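Local coordinates for protein carboxylic ester hydrolase (Aspergillus niger, PDB 7K4O) that hydrolyses ester bonds of tannins as a fungal serine esterase of the tannase family, probably secreted and probably using a catalytic triad, at residues Ile486-Val489 with Val494-Thr497; Glu191-Val196 with Glu453-Tyr458; Pro236-Leu241 with Gly343-Asp348; Gln87-Ser92 with Trp488-Val493; Tyr64-Ile69 with Asp143-Tyr148. All coordinates share one frame; numbering follows the deposited sequence. Where two conformers were deposited one is given.

Contact 1 (Ile486-Val489 with Val494-Thr497)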
# COMPACT_ATOMS: atom_id res chain seq x y z
N ILE A 486 0.97 19.03 -0.78
CA ILE A 486 0.69 20.36 -1.39
C ILE A 486 1.71 21.37 -0.89
O ILE A 486 2.23 22.17 -1.70
CB ILE A 486 -0.75 20.80 -1.09
CG1 ILE A 486 -1.75 19.99 -1.90
CG2 ILE A 486 -0.90 22.29 -1.35
CD1 ILE A 486 -3.13 20.06 -1.38
N ASP A 487 1.94 21.40 0.41
CA ASP A 487 2.90 22.38 0.97
C ASP A 487 4.30 22.18 0.37
O ASP A 487 5.03 23.16 0.09
CB ASP A 487 2.91 22.23 2.47
CG ASP A 487 2.89 23.55 3.23
OD1 ASP A 487 2.68 24.60 2.60
OD2 ASP A 487 3.11 23.47 4.45
N TRP A 488 4.72 20.93 0.18
CA TRP A 488 6.03 20.60 -0.40
C TRP A 488 6.05 21.07 -1.85
O TRP A 488 6.95 21.85 -2.26
CB TRP A 488 6.29 19.12 -0.25
CG TRP A 488 7.69 18.71 -0.54
CD1 TRP A 488 8.80 19.50 -0.69
CD2 TRP A 488 8.16 17.35 -0.59
NE1 TRP A 488 9.91 18.72 -0.84
CE2 TRP A 488 9.55 17.40 -0.77
CE3 TRP A 488 7.54 16.11 -0.48
CZ2 TRP A 488 10.34 16.25 -0.84
CZ3 TRP A 488 8.31 14.96 -0.56
CH2 TRP A 488 9.69 15.05 -0.75
N VAL A 489 5.14 20.58 -2.66
CA VAL A 489 5.15 20.81 -4.12
C VAL A 489 4.86 22.29 -4.45
O VAL A 489 5.58 22.86 -5.29
CB VAL A 489 4.13 19.87 -4.80
CG1 VAL A 489 3.93 20.30 -6.23
CG2 VAL A 489 4.59 18.42 -4.71
N VAL A 494 9.55 21.67 2.93
CA VAL A 494 10.13 20.31 2.92
C VAL A 494 9.68 19.57 4.17
O VAL A 494 9.81 20.07 5.31
CB VAL A 494 11.66 20.34 2.84
CG1 VAL A 494 12.22 18.93 2.98
CG2 VAL A 494 12.08 21.01 1.55
N PRO A 495 9.12 18.35 4.02
CA PRO A 495 8.66 17.57 5.18
C PRO A 495 9.76 16.85 5.93
O PRO A 495 9.87 15.60 5.85
CB PRO A 495 7.68 16.57 4.57
CG PRO A 495 8.18 16.36 3.19
CD PRO A 495 8.78 17.67 2.75
N THR A 496 10.58 17.61 6.65
CA THR A 496 11.68 17.01 7.42
C THR A 496 11.19 15.79 8.21
O THR A 496 11.80 14.68 8.10
CB THR A 496 12.29 18.09 8.32
OG1 THR A 496 12.60 19.19 7.47
CG2 THR A 496 13.54 17.62 9.00
N THR A 497 10.18 15.97 9.03
CA THR A 497 9.41 14.86 9.63
C THR A 497 8.05 14.85 8.95
O THR A 497 7.60 15.90 8.43
CB THR A 497 9.30 14.99 11.15
OG1 THR A 497 8.71 16.27 11.42
CG2 THR A 497 10.64 14.83 11.80
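Trp-488, in the last turns of helix 481-491, faces Val-494 and Pro-495 of the loop that follows; the nearest CA atoms, those of Trp-488 and Val-494, lie 5.3 Å apart. The chain doubles back on the helix here, and Pro-495 sits at the centre of an inverse gamma turn in which Thr-496 N donates to Val-494 O. With its CG anti to the backbone N (chi1 -168°), the Trp-488 side chain reaches out to the returning loop and offers it one face of the indole. Over that face comes CD of Pro-495, 3.5 Å from the centroid of the five-membered ring and only 14° off its normal, a well-formed CH-pi contact. CG of the same proline extends the overlap onto the six-membered ring, 3.7 Å from Trp-488 CE3. Val-494 approaches obliquely, its CG2 4.0 Å from Trp-488 NE1. Beyond the loop, the carbonyl O of Pro-495 accepts from Tyr-458 OH and from Arg-456 NE, while the indole also makes a cation-pi contact with Lys-410. No hydrogen bond joins the two segments, so they meet by dispersion and CH-pi attraction; the carbon next to the proline nitrogen is a mildly polarised C-H donor, well suited to an electron-rich indole.

Contact 2 (Glu191-Val196 with Glu453-Tyr458)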
# COMPACT_ATOMS: atom_id res chain seq x y z
N GLU A 191 -0.08 0.91 -7.31
CA GLU A 191 -0.60 1.67 -8.46
C GLU A 191 0.09 3.02 -8.55
O GLU A 191 0.44 3.43 -9.67
CB GLU A 191 -2.10 1.80 -8.41
CG GLU A 191 -2.83 0.48 -8.61
CD GLU A 191 -4.26 0.44 -8.11
OE1 GLU A 191 -4.85 1.50 -7.87
OE2 GLU A 191 -4.82 -0.70 -7.99
N GLY A 192 0.34 3.68 -7.42
CA GLY A 192 1.12 4.93 -7.46
C GLY A 192 2.49 4.70 -8.06
O GLY A 192 2.90 5.41 -8.98
N TRP A 193 3.21 3.69 -7.58
CA TRP A 193 4.57 3.40 -8.11
C TRP A 193 4.51 3.00 -9.59
O TRP A 193 5.46 3.28 -10.32
CB TRP A 193 5.30 2.34 -7.28
CG TRP A 193 5.88 2.87 -6.02
CD1 TRP A 193 5.55 2.50 -4.76
CD2 TRP A 193 6.84 3.94 -5.89
NE1 TRP A 193 6.31 3.19 -3.85
CE2 TRP A 193 7.10 4.09 -4.52
CE3 TRP A 193 7.58 4.71 -6.80
CZ2 TRP A 193 8.02 5.02 -4.04
CZ3 TRP A 193 8.49 5.63 -6.31
CH2 TRP A 193 8.69 5.80 -4.94
N SER A 194 3.44 2.37 -10.05
CA SER A 194 3.33 1.90 -11.44
C SER A 194 3.46 3.10 -12.39
O SER A 194 3.98 2.95 -13.51
CB SER A 194 2.06 1.13 -11.70
OG SER A 194 0.90 1.95 -11.79
N GLN A 195 2.96 4.26 -11.98
CA GLN A 195 3.01 5.47 -12.83
C GLN A 195 4.34 6.24 -12.63
O GLN A 195 4.95 6.64 -13.62
CB GLN A 195 1.86 6.43 -12.53
CG GLN A 195 0.50 5.78 -12.64
CD GLN A 195 0.23 5.18 -14.00
OE1 GLN A 195 0.14 5.88 -14.99
NE2 GLN A 195 0.19 3.85 -14.07
N VAL A 196 4.80 6.38 -11.39
CA VAL A 196 6.07 7.08 -11.09
C VAL A 196 7.24 6.40 -11.81
O VAL A 196 8.12 7.06 -12.28
CB VAL A 196 6.27 7.18 -9.59
CG1 VAL A 196 7.66 7.69 -9.23
CG2 VAL A 196 5.18 8.05 -8.91
N GLU A 453 16.06 14.55 -1.09
CA GLU A 453 15.56 15.85 -1.63
C GLU A 453 14.17 15.65 -2.28
O GLU A 453 13.44 16.65 -2.45
CB GLU A 453 16.49 16.38 -2.71
CG GLU A 453 17.87 16.85 -2.23
CD GLU A 453 18.79 17.30 -3.35
OE1 GLU A 453 19.97 17.58 -3.08
OE2 GLU A 453 18.36 17.30 -4.52
N TRP A 454 13.80 14.45 -2.71
CA TRP A 454 12.57 14.29 -3.53
C TRP A 454 11.79 12.99 -3.24
O TRP A 454 10.63 12.90 -3.63
CB TRP A 454 12.88 14.46 -5.02
CG TRP A 454 13.84 13.44 -5.54
CD1 TRP A 454 15.20 13.51 -5.46
CD2 TRP A 454 13.53 12.18 -6.18
NE1 TRP A 454 15.77 12.41 -6.05
CE2 TRP A 454 14.77 11.56 -6.47
CE3 TRP A 454 12.35 11.52 -6.55
CZ2 TRP A 454 14.87 10.33 -7.11
CZ3 TRP A 454 12.47 10.25 -7.13
CH2 TRP A 454 13.70 9.70 -7.41
N TYR A 455 12.34 12.00 -2.57
CA TYR A 455 11.65 10.72 -2.27
C TYR A 455 11.97 10.37 -0.82
O TYR A 455 13.08 9.97 -0.53
CB TYR A 455 12.07 9.60 -3.24
CG TYR A 455 11.65 8.20 -2.87
CD1 TYR A 455 10.62 7.94 -1.95
CD2 TYR A 455 12.26 7.10 -3.47
CE1 TYR A 455 10.26 6.63 -1.61
CE2 TYR A 455 11.89 5.79 -3.16
CZ TYR A 455 10.93 5.56 -2.19
OH TYR A 455 10.59 4.29 -1.84
N ARG A 456 11.02 10.60 0.05
CA ARG A 456 11.15 10.44 1.51
C ARG A 456 10.24 9.31 1.96
O ARG A 456 9.10 9.18 1.50
CB ARG A 456 10.88 11.77 2.22
CG ARG A 456 11.85 12.86 1.79
CD ARG A 456 11.54 14.25 2.36
NE ARG A 456 11.88 14.26 3.76
CZ ARG A 456 13.11 14.41 4.26
NH1 ARG A 456 14.15 14.62 3.48
NH2 ARG A 456 13.27 14.40 5.57
N LEU A 457 10.77 8.52 2.90
CA LEU A 457 10.15 7.30 3.41
C LEU A 457 10.03 7.39 4.93
O LEU A 457 11.03 7.75 5.61
CB LEU A 457 11.03 6.11 3.01
CG LEU A 457 10.67 4.78 3.65
CD1 LEU A 457 9.28 4.29 3.25
CD2 LEU A 457 11.74 3.76 3.28
N TYR A 458 8.88 7.02 5.45
CA TYR A 458 8.56 7.15 6.88
C TYR A 458 7.89 5.88 7.37
O TYR A 458 6.88 5.46 6.78
CB TYR A 458 7.65 8.37 7.14
CG TYR A 458 8.12 9.67 6.55
CD1 TYR A 458 7.81 9.97 5.24
CD2 TYR A 458 8.81 10.62 7.30
CE1 TYR A 458 8.18 11.16 4.66
CE2 TYR A 458 9.19 11.82 6.71
CZ TYR A 458 8.87 12.10 5.40
OH TYR A 458 9.24 13.28 4.76
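Tyr-455 and Trp-193 make the contact, a T-shaped aromatic pair between strand 455-460 and helix 187-196. The segment 453-458 enters with Glu-453, whose OE1 ligates a zinc ion that Glu-449 also binds. At Tyr-455 the strand begins, and the side chain, with CG anti to the backbone N (chi1 168°), extends toward the helix. The benzo edge of Trp-193 points into one face of its ring: Trp-193 CH2 stands 3.6 Å from Tyr-455 CZ, and Trp-193 CZ2 is 3.5 Å from the same carbon. The six-membered ring of Trp-193 and the phenol ring have centroids 4.9 Å apart and planes at 62°. Contact is displaced toward the hydroxyl end of the phenol, where Tyr-455 OH is hydrogen-bonded to His-413 ND1, a bond that should limit swinging of the ring. Arg-456 reaches the other way, its NH2 bonded to Thr-496 O, and Leu-457 packs on helix 425-438. Val-411 of the adjoining strand 410-416 touches both aromatic rings. Such packing of a helix on the outermost strand of the parallel part of the mixed sheet is in keeping with an alpha/beta-hydrolase core, in which helix 187-196 follows the probable nucleophile elbow.

Contact 3 (Pro236-Leu241 with Gly343-Asp348)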
# COMPACT_ATOMS: atom_id res chain seq x y z
N PRO A 236 -0.19 -23.50 15.37
CA PRO A 236 -0.44 -22.77 16.61
C PRO A 236 -1.86 -22.26 16.68
O PRO A 236 -2.40 -21.74 15.69
CB PRO A 236 0.53 -21.59 16.59
CG PRO A 236 1.56 -21.99 15.55
CD PRO A 236 0.82 -22.83 14.53
N PRO A 237 -2.55 -22.42 17.83
CA PRO A 237 -3.82 -21.73 18.04
C PRO A 237 -3.56 -20.23 17.86
O PRO A 237 -2.52 -19.74 18.30
CB PRO A 237 -4.22 -22.05 19.49
CG PRO A 237 -3.42 -23.29 19.82
CD PRO A 237 -2.14 -23.20 19.01
N PRO A 238 -4.46 -19.48 17.20
CA PRO A 238 -4.25 -18.04 17.03
C PRO A 238 -3.87 -17.33 18.34
O PRO A 238 -3.04 -16.45 18.35
CB PRO A 238 -5.62 -17.55 16.54
CG PRO A 238 -6.16 -18.74 15.78
CD PRO A 238 -5.70 -19.95 16.58
N CYS A 239 -4.47 -17.76 19.46
CA CYS A 239 -4.25 -17.12 20.78
C CYS A 239 -2.80 -17.25 21.19
O CYS A 239 -2.26 -16.34 21.83
CB CYS A 239 -5.16 -17.79 21.80
SG CYS A 239 -5.29 -16.82 23.32
N GLU A 240 -2.15 -18.37 20.87
CA GLU A 240 -0.75 -18.58 21.28
C GLU A 240 0.13 -17.52 20.59
O GLU A 240 1.04 -16.98 21.24
CB GLU A 240 -0.33 -20.00 20.94
CG GLU A 240 1.11 -20.30 21.28
CD GLU A 240 1.47 -21.76 21.01
OE1 GLU A 240 0.94 -22.32 20.04
OE2 GLU A 240 2.28 -22.33 21.79
N LEU A 241 -0.07 -17.30 19.29
CA LEU A 241 0.73 -16.31 18.53
C LEU A 241 0.38 -14.90 19.00
O LEU A 241 1.31 -14.08 19.09
CB LEU A 241 0.48 -16.51 17.03
CG LEU A 241 1.03 -17.84 16.52
CD1 LEU A 241 0.80 -18.07 15.04
CD2 LEU A 241 2.50 -17.98 16.84
N GLY A 343 -10.88 -32.17 16.94
CA GLY A 343 -10.55 -31.31 18.10
C GLY A 343 -9.22 -30.57 17.96
O GLY A 343 -8.67 -30.16 18.98
N GLN A 344 -8.71 -30.37 16.74
CA GLN A 344 -7.34 -29.83 16.55
C GLN A 344 -7.33 -28.63 15.60
O GLN A 344 -8.19 -28.55 14.70
CB GLN A 344 -6.42 -30.94 16.05
CG GLN A 344 -6.24 -32.06 17.07
CD GLN A 344 -4.85 -32.13 17.65
OE1 GLN A 344 -3.91 -31.55 17.13
NE2 GLN A 344 -4.72 -32.86 18.75
N TRP A 345 -6.37 -27.74 15.81
CA TRP A 345 -6.10 -26.62 14.88
C TRP A 345 -5.30 -27.16 13.70
O TRP A 345 -4.39 -28.00 13.91
CB TRP A 345 -5.39 -25.46 15.59
CG TRP A 345 -6.25 -24.77 16.60
CD1 TRP A 345 -6.38 -25.11 17.92
CD2 TRP A 345 -7.16 -23.68 16.38
NE1 TRP A 345 -7.30 -24.29 18.52
CE2 TRP A 345 -7.79 -23.39 17.61
CE3 TRP A 345 -7.49 -22.89 15.26
CZ2 TRP A 345 -8.70 -22.35 17.76
CZ3 TRP A 345 -8.41 -21.87 15.40
CH2 TRP A 345 -9.01 -21.61 16.64
N GLY A 346 -5.62 -26.68 12.51
CA GLY A 346 -4.97 -27.18 11.29
C GLY A 346 -4.77 -26.09 10.25
O GLY A 346 -5.17 -24.91 10.48
N LEU A 347 -4.23 -26.50 9.11
CA LEU A 347 -3.84 -25.57 8.03
C LEU A 347 -5.05 -24.76 7.57
O LEU A 347 -6.13 -25.30 7.32
CB LEU A 347 -3.23 -26.42 6.91
CG LEU A 347 -2.86 -25.69 5.63
CD1 LEU A 347 -1.75 -24.69 5.93
CD2 LEU A 347 -2.39 -26.68 4.58
N ASP A 348 -4.84 -23.45 7.40
CA ASP A 348 -5.83 -22.54 6.78
C ASP A 348 -5.10 -21.73 5.70
O ASP A 348 -4.36 -20.80 6.08
CB ASP A 348 -6.44 -21.64 7.86
CG ASP A 348 -7.61 -20.82 7.35
OD1 ASP A 348 -7.94 -20.92 6.14
OD2 ASP A 348 -8.19 -20.08 8.17
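A proline-tryptophan CH-pi contact joins the start of helix 238-252 to the small hairpin of strands 337-339 and 344-346, at the protein surface. Trp-345 of the hairpin lays one indole face against two consecutive prolines. Pro-238 CD sits over the six-membered ring, 3.6 Å from its centroid and 14° off the normal; its closest carbon there is Trp-345 CZ3, at 3.5 Å. Pro-237 takes the five-membered ring, with its CA 4.1 Å from that centroid and its CB 3.9 Å from Trp-345 NE1. Both prolines thus share one face, each making a CH-pi contact with a different ring. Gln-294 touches all three residues, and Tyr-338 meets the indole from the partner strand of the hairpin. Pro-237 is also the N-cap residue, and the first turn of the helix carries Cys-239, disulfide-bonded to Cys-285. A G1 beta bulge at Gly-343 and Gln-344, opposite Asn-339, shapes the hairpin that presents the tryptophan to a proline-rich helix N-terminus.

Contact 4 (Gln87-Ser92 with Trp488-Val493)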
# COMPACT_ATOMS: atom_id res chain seq x y z
N GLN A 87 -8.85 24.64 -6.86
CA GLN A 87 -7.52 25.25 -6.57
C GLN A 87 -6.45 24.71 -7.53
O GLN A 87 -5.28 24.57 -7.09
CB GLN A 87 -7.16 25.02 -5.11
CG GLN A 87 -8.14 25.79 -4.24
CD GLN A 87 -7.75 26.08 -2.82
OE1 GLN A 87 -7.17 25.29 -2.11
NE2 GLN A 87 -8.18 27.24 -2.36
N ASN A 88 -6.80 24.43 -8.77
CA ASN A 88 -5.81 24.09 -9.81
C ASN A 88 -5.09 22.80 -9.37
O ASN A 88 -3.86 22.68 -9.54
CB ASN A 88 -4.81 25.21 -10.13
CG ASN A 88 -5.46 26.38 -10.85
OD1 ASN A 88 -6.69 26.40 -11.01
ND2 ASN A 88 -4.64 27.24 -11.43
N ARG A 89 -5.87 21.80 -8.93
CA ARG A 89 -5.32 20.51 -8.49
C ARG A 89 -6.11 19.39 -9.14
O ARG A 89 -7.33 19.48 -9.30
CB ARG A 89 -5.31 20.40 -6.97
CG ARG A 89 -4.41 21.43 -6.29
CD ARG A 89 -4.51 21.38 -4.75
NE ARG A 89 -3.68 22.45 -4.19
CZ ARG A 89 -4.08 23.32 -3.27
NH1 ARG A 89 -5.27 23.21 -2.72
NH2 ARG A 89 -3.27 24.33 -2.95
N TRP A 90 -5.38 18.30 -9.38
CA TRP A 90 -5.93 16.99 -9.81
C TRP A 90 -5.46 15.96 -8.77
O TRP A 90 -4.27 15.98 -8.43
CB TRP A 90 -5.44 16.63 -11.22
CG TRP A 90 -5.70 15.19 -11.55
CD1 TRP A 90 -4.82 14.15 -11.44
CD2 TRP A 90 -6.94 14.60 -11.97
NE1 TRP A 90 -5.43 12.95 -11.79
CE2 TRP A 90 -6.74 13.21 -12.09
CE3 TRP A 90 -8.22 15.11 -12.23
CZ2 TRP A 90 -7.74 12.33 -12.48
CZ3 TRP A 90 -9.24 14.24 -12.58
CH2 TRP A 90 -9.01 12.85 -12.68
N LEU A 91 -6.32 15.05 -8.36
CA LEU A 91 -5.93 13.90 -7.54
C LEU A 91 -6.41 12.61 -8.22
O LEU A 91 -7.65 12.39 -8.33
CB LEU A 91 -6.53 13.99 -6.14
CG LEU A 91 -6.14 12.81 -5.25
CD1 LEU A 91 -4.68 12.83 -4.96
CD2 LEU A 91 -6.95 12.78 -3.94
N SER A 92 -5.46 11.77 -8.59
CA SER A 92 -5.74 10.35 -8.92
C SER A 92 -5.83 9.54 -7.62
O SER A 92 -5.05 9.74 -6.73
CB SER A 92 -4.64 9.77 -9.84
OG SER A 92 -4.75 10.24 -11.16
N TRP A 488 4.72 20.93 0.18
CA TRP A 488 6.03 20.60 -0.40
C TRP A 488 6.05 21.07 -1.85
O TRP A 488 6.95 21.85 -2.26
CB TRP A 488 6.29 19.12 -0.25
CG TRP A 488 7.69 18.71 -0.54
CD1 TRP A 488 8.80 19.50 -0.69
CD2 TRP A 488 8.16 17.35 -0.59
NE1 TRP A 488 9.91 18.72 -0.84
CE2 TRP A 488 9.55 17.40 -0.77
CE3 TRP A 488 7.54 16.11 -0.48
CZ2 TRP A 488 10.34 16.25 -0.84
CZ3 TRP A 488 8.31 14.96 -0.56
CH2 TRP A 488 9.69 15.05 -0.75
N VAL A 489 5.14 20.58 -2.66
CA VAL A 489 5.15 20.81 -4.12
C VAL A 489 4.86 22.29 -4.45
O VAL A 489 5.58 22.86 -5.29
CB VAL A 489 4.13 19.87 -4.80
CG1 VAL A 489 3.93 20.30 -6.23
CG2 VAL A 489 4.59 18.42 -4.71
N GLU A 490 3.84 22.87 -3.82
CA GLU A 490 3.36 24.20 -4.23
C GLU A 490 4.04 25.31 -3.43
O GLU A 490 4.13 26.43 -3.98
CB GLU A 490 1.86 24.33 -4.10
CG GLU A 490 1.12 23.25 -4.90
CD GLU A 490 -0.38 23.38 -4.93
OE1 GLU A 490 -0.94 24.48 -4.73
OE2 GLU A 490 -1.03 22.35 -5.14
N ASN A 491 4.44 25.06 -2.21
CA ASN A 491 4.88 26.17 -1.31
C ASN A 491 6.35 26.04 -0.90
O ASN A 491 6.80 26.90 -0.11
CB ASN A 491 3.99 26.26 -0.08
CG ASN A 491 2.52 26.40 -0.45
OD1 ASN A 491 2.19 26.99 -1.47
ND2 ASN A 491 1.63 25.85 0.34
N GLY A 492 7.08 25.02 -1.33
CA GLY A 492 8.50 24.85 -0.94
C GLY A 492 8.68 24.32 0.48
O GLY A 492 9.82 24.35 0.98
N VAL A 493 7.64 23.82 1.16
CA VAL A 493 7.82 23.36 2.57
C VAL A 493 8.29 21.91 2.59
O VAL A 493 7.48 20.98 2.36
CB VAL A 493 6.55 23.56 3.38
CG1 VAL A 493 6.71 23.07 4.80
CG2 VAL A 493 6.09 25.01 3.35
O HOH W 1 -2.87 25.46 -6.38
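Arg-89 and Glu-490 meet side-on, the NE/NH2 edge of the guanidinium turned to the carboxylate of the helix. Arg-89 NE gives its hydrogen to Glu-490 OE2 at 2.8 Å, nearly straight at 170°, and Arg-89 NH2 gives one to Glu-490 OE1 at 2.9 Å. The result is a bidentate salt bridge, with one nitrogen to each oxygen. Both oxygens lie close to the guanidinium plane, yet the two flat groups are twisted by 37°. OE2 is met on its syn side, whereas OE1 is approached from above the carboxylate plane. The arginine chain is extended from CG to NE, which carries its head from the start of strand 89-93 across to the end of helix 481-491; the glutamate, extended beyond CG, comes to meet it obliquely. Water 1 joins in, donating to Glu-490 OE1 and to Gln-87 O, at 2.7 Å from each. On the far side of the guanidinium, Arg-89 NH1 makes a weak hydrogen bond to Gln-87 OE1 and an ordinary one to the carbonyl O of Tyr-113. Glu-490 OE2 also accepts from Tyr-181 OH, on the neighbouring strand 179-185. The carboxylate is therefore held by two arginine nitrogens, a tyrosine hydroxyl and a water. With so many donors around it and Arg-89 itself buried, the pair is expected to stay ionised, the glutamate's acidity probably strengthened by the adjacent positive charge.

Contact 5 (Tyr64-Ile69 with Asp143-Tyr148)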
# COMPACT_ATOMS: atom_id res chain seq x y z
N TYR A 64 -15.38 5.09 -21.79
CA TYR A 64 -14.56 5.10 -23.00
C TYR A 64 -14.23 3.65 -23.39
O TYR A 64 -14.49 2.75 -22.61
CB TYR A 64 -13.32 5.97 -22.85
CG TYR A 64 -12.24 5.47 -21.92
CD1 TYR A 64 -11.24 4.64 -22.38
CD2 TYR A 64 -12.19 5.88 -20.61
CE1 TYR A 64 -10.20 4.24 -21.54
CE2 TYR A 64 -11.18 5.47 -19.75
CZ TYR A 64 -10.17 4.66 -20.21
OH TYR A 64 -9.16 4.29 -19.37
N SER A 65 -13.66 3.49 -24.57
CA SER A 65 -13.28 2.15 -25.04
C SER A 65 -11.95 2.19 -25.79
O SER A 65 -11.57 3.25 -26.31
CB SER A 65 -14.36 1.55 -25.87
OG SER A 65 -14.63 2.32 -27.02
N HIS A 66 -11.26 1.05 -25.82
CA HIS A 66 -10.03 0.86 -26.59
C HIS A 66 -10.42 0.39 -27.98
O HIS A 66 -11.04 -0.68 -28.09
CB HIS A 66 -9.11 -0.15 -25.94
CG HIS A 66 -8.57 0.29 -24.63
ND1 HIS A 66 -9.26 0.13 -23.47
CD2 HIS A 66 -7.42 0.90 -24.29
CE1 HIS A 66 -8.53 0.64 -22.45
NE2 HIS A 66 -7.41 1.14 -22.95
N ASP A 67 -10.00 1.13 -28.97
CA ASP A 67 -10.23 0.79 -30.39
C ASP A 67 -9.71 -0.64 -30.64
O ASP A 67 -8.61 -0.95 -30.26
CB ASP A 67 -9.58 1.79 -31.30
CG ASP A 67 -10.10 3.21 -31.14
OD1 ASP A 67 -11.15 3.37 -30.46
OD2 ASP A 67 -9.39 4.14 -31.63
N GLY A 68 -10.52 -1.45 -31.30
CA GLY A 68 -10.06 -2.79 -31.76
C GLY A 68 -10.33 -3.87 -30.74
O GLY A 68 -10.11 -5.05 -31.09
N ILE A 69 -10.72 -3.54 -29.49
CA ILE A 69 -11.01 -4.56 -28.46
C ILE A 69 -12.52 -4.75 -28.39
O ILE A 69 -13.26 -3.91 -27.85
CB ILE A 69 -10.40 -4.25 -27.08
CG1 ILE A 69 -8.91 -3.91 -27.19
CG2 ILE A 69 -10.70 -5.38 -26.13
CD1 ILE A 69 -8.19 -3.68 -25.86
N ASP A 143 -6.47 -12.88 -19.71
CA ASP A 143 -6.90 -11.69 -20.45
C ASP A 143 -5.75 -10.68 -20.28
O ASP A 143 -5.65 -10.02 -19.20
CB ASP A 143 -8.20 -11.17 -19.90
CG ASP A 143 -8.79 -10.02 -20.69
OD1 ASP A 143 -8.01 -9.30 -21.33
OD2 ASP A 143 -10.04 -9.85 -20.66
N TYR A 144 -4.87 -10.59 -21.27
CA TYR A 144 -3.72 -9.65 -21.16
C TYR A 144 -4.20 -8.20 -21.04
O TYR A 144 -3.43 -7.41 -20.41
CB TYR A 144 -2.77 -9.81 -22.34
CG TYR A 144 -2.09 -11.16 -22.39
CD1 TYR A 144 -1.20 -11.54 -21.40
CD2 TYR A 144 -2.29 -12.02 -23.44
CE1 TYR A 144 -0.56 -12.76 -21.42
CE2 TYR A 144 -1.64 -13.25 -23.49
CZ TYR A 144 -0.77 -13.62 -22.48
OH TYR A 144 -0.12 -14.84 -22.57
N GLU A 145 -5.31 -7.83 -21.63
CA GLU A 145 -5.82 -6.46 -21.53
C GLU A 145 -6.07 -6.16 -20.03
O GLU A 145 -5.70 -5.07 -19.53
CB GLU A 145 -7.08 -6.23 -22.36
CG GLU A 145 -7.67 -4.84 -22.17
CD GLU A 145 -6.86 -3.66 -22.65
OE1 GLU A 145 -7.33 -2.46 -22.41
OE2 GLU A 145 -5.81 -3.85 -23.29
N THR A 146 -6.72 -7.09 -19.32
CA THR A 146 -6.96 -6.92 -17.87
C THR A 146 -5.64 -6.76 -17.14
O THR A 146 -5.51 -5.86 -16.28
CB THR A 146 -7.75 -8.09 -17.28
OG1 THR A 146 -8.95 -8.26 -18.02
CG2 THR A 146 -8.00 -7.89 -15.81
N LEU A 147 -4.67 -7.63 -17.42
CA LEU A 147 -3.35 -7.58 -16.78
C LEU A 147 -2.72 -6.20 -16.98
O LEU A 147 -2.28 -5.61 -15.98
CB LEU A 147 -2.44 -8.67 -17.36
CG LEU A 147 -1.01 -8.62 -16.89
CD1 LEU A 147 -0.91 -8.95 -15.42
CD2 LEU A 147 -0.11 -9.57 -17.66
N TYR A 148 -2.68 -5.73 -18.22
CA TYR A 148 -1.99 -4.45 -18.51
C TYR A 148 -2.78 -3.27 -17.90
O TYR A 148 -2.12 -2.32 -17.38
CB TYR A 148 -1.77 -4.26 -20.02
CG TYR A 148 -0.46 -4.87 -20.46
CD1 TYR A 148 -0.36 -6.25 -20.63
CD2 TYR A 148 0.65 -4.11 -20.76
CE1 TYR A 148 0.84 -6.83 -21.03
CE2 TYR A 148 1.87 -4.67 -21.14
CZ TYR A 148 1.95 -6.05 -21.30
OH TYR A 148 3.12 -6.64 -21.73
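Glu-145 sets out with CG anti to its own backbone nitrogen (chi1 176°) and bends at the next bond (chi2 66°), which brings OE1 over the His-66 ring and leaves the carboxylate carbon beside Ile-69 CD1. His-66, with CG anti to the carbonyl carbon, turns one imidazole face to the glutamate. Glu-145 OE1 stands over the centre of that ring, 3.3 Å from His-66 CE1, with ring and carboxylate planes 71° apart. Although His-66 ND1 lies 3.4 Å from Glu-145 OE1, the angle is too poor for a hydrogen bond; ND1 is instead hydrogen-bonded to Asp-72, and NE2 to Glu-157. An acidic surround of this kind would favour a protonated, positively charged imidazole, to which a carboxylate oxygen above the face would be attracted. The contact ties the end of strand 50-66 in the large mixed sheet, and the type II beta turn from His-66 to Ile-69, to the first turn of helix 144-169, where Asp-143 is the N-cap and its OD1 accepts from Thr-146 N at 3.3 Å. Ile-69, brought back by the turn, rests its CD1 3.5 Å from Glu-145 CD. The other carboxylate oxygen, Glu-145 OE2, forms a salt bridge with Lys-153 further along the helix.

In the fold
From the N terminus, strand 50-66 opens contact 5, which closes early on the start of helix 144-169. Before that closure, the segment 87-92 opens contact 4, so contacts 4 and 5 cross. Contact 4 closes only at helix 481-491, and its long loop holds contact 2, within which contact 3 is nested. Contact 1 follows contact 2 in series, closing a short turn on the helix shared with contact 4. Contacts 2, 4 and 5 all reach the large mixed sheet. Contacts 1 and 2 touch where strand 455-460 runs beside the loop 494-497, whereas contact 3 lies about 46 Å from contact 1, centre to centre, across the molecule.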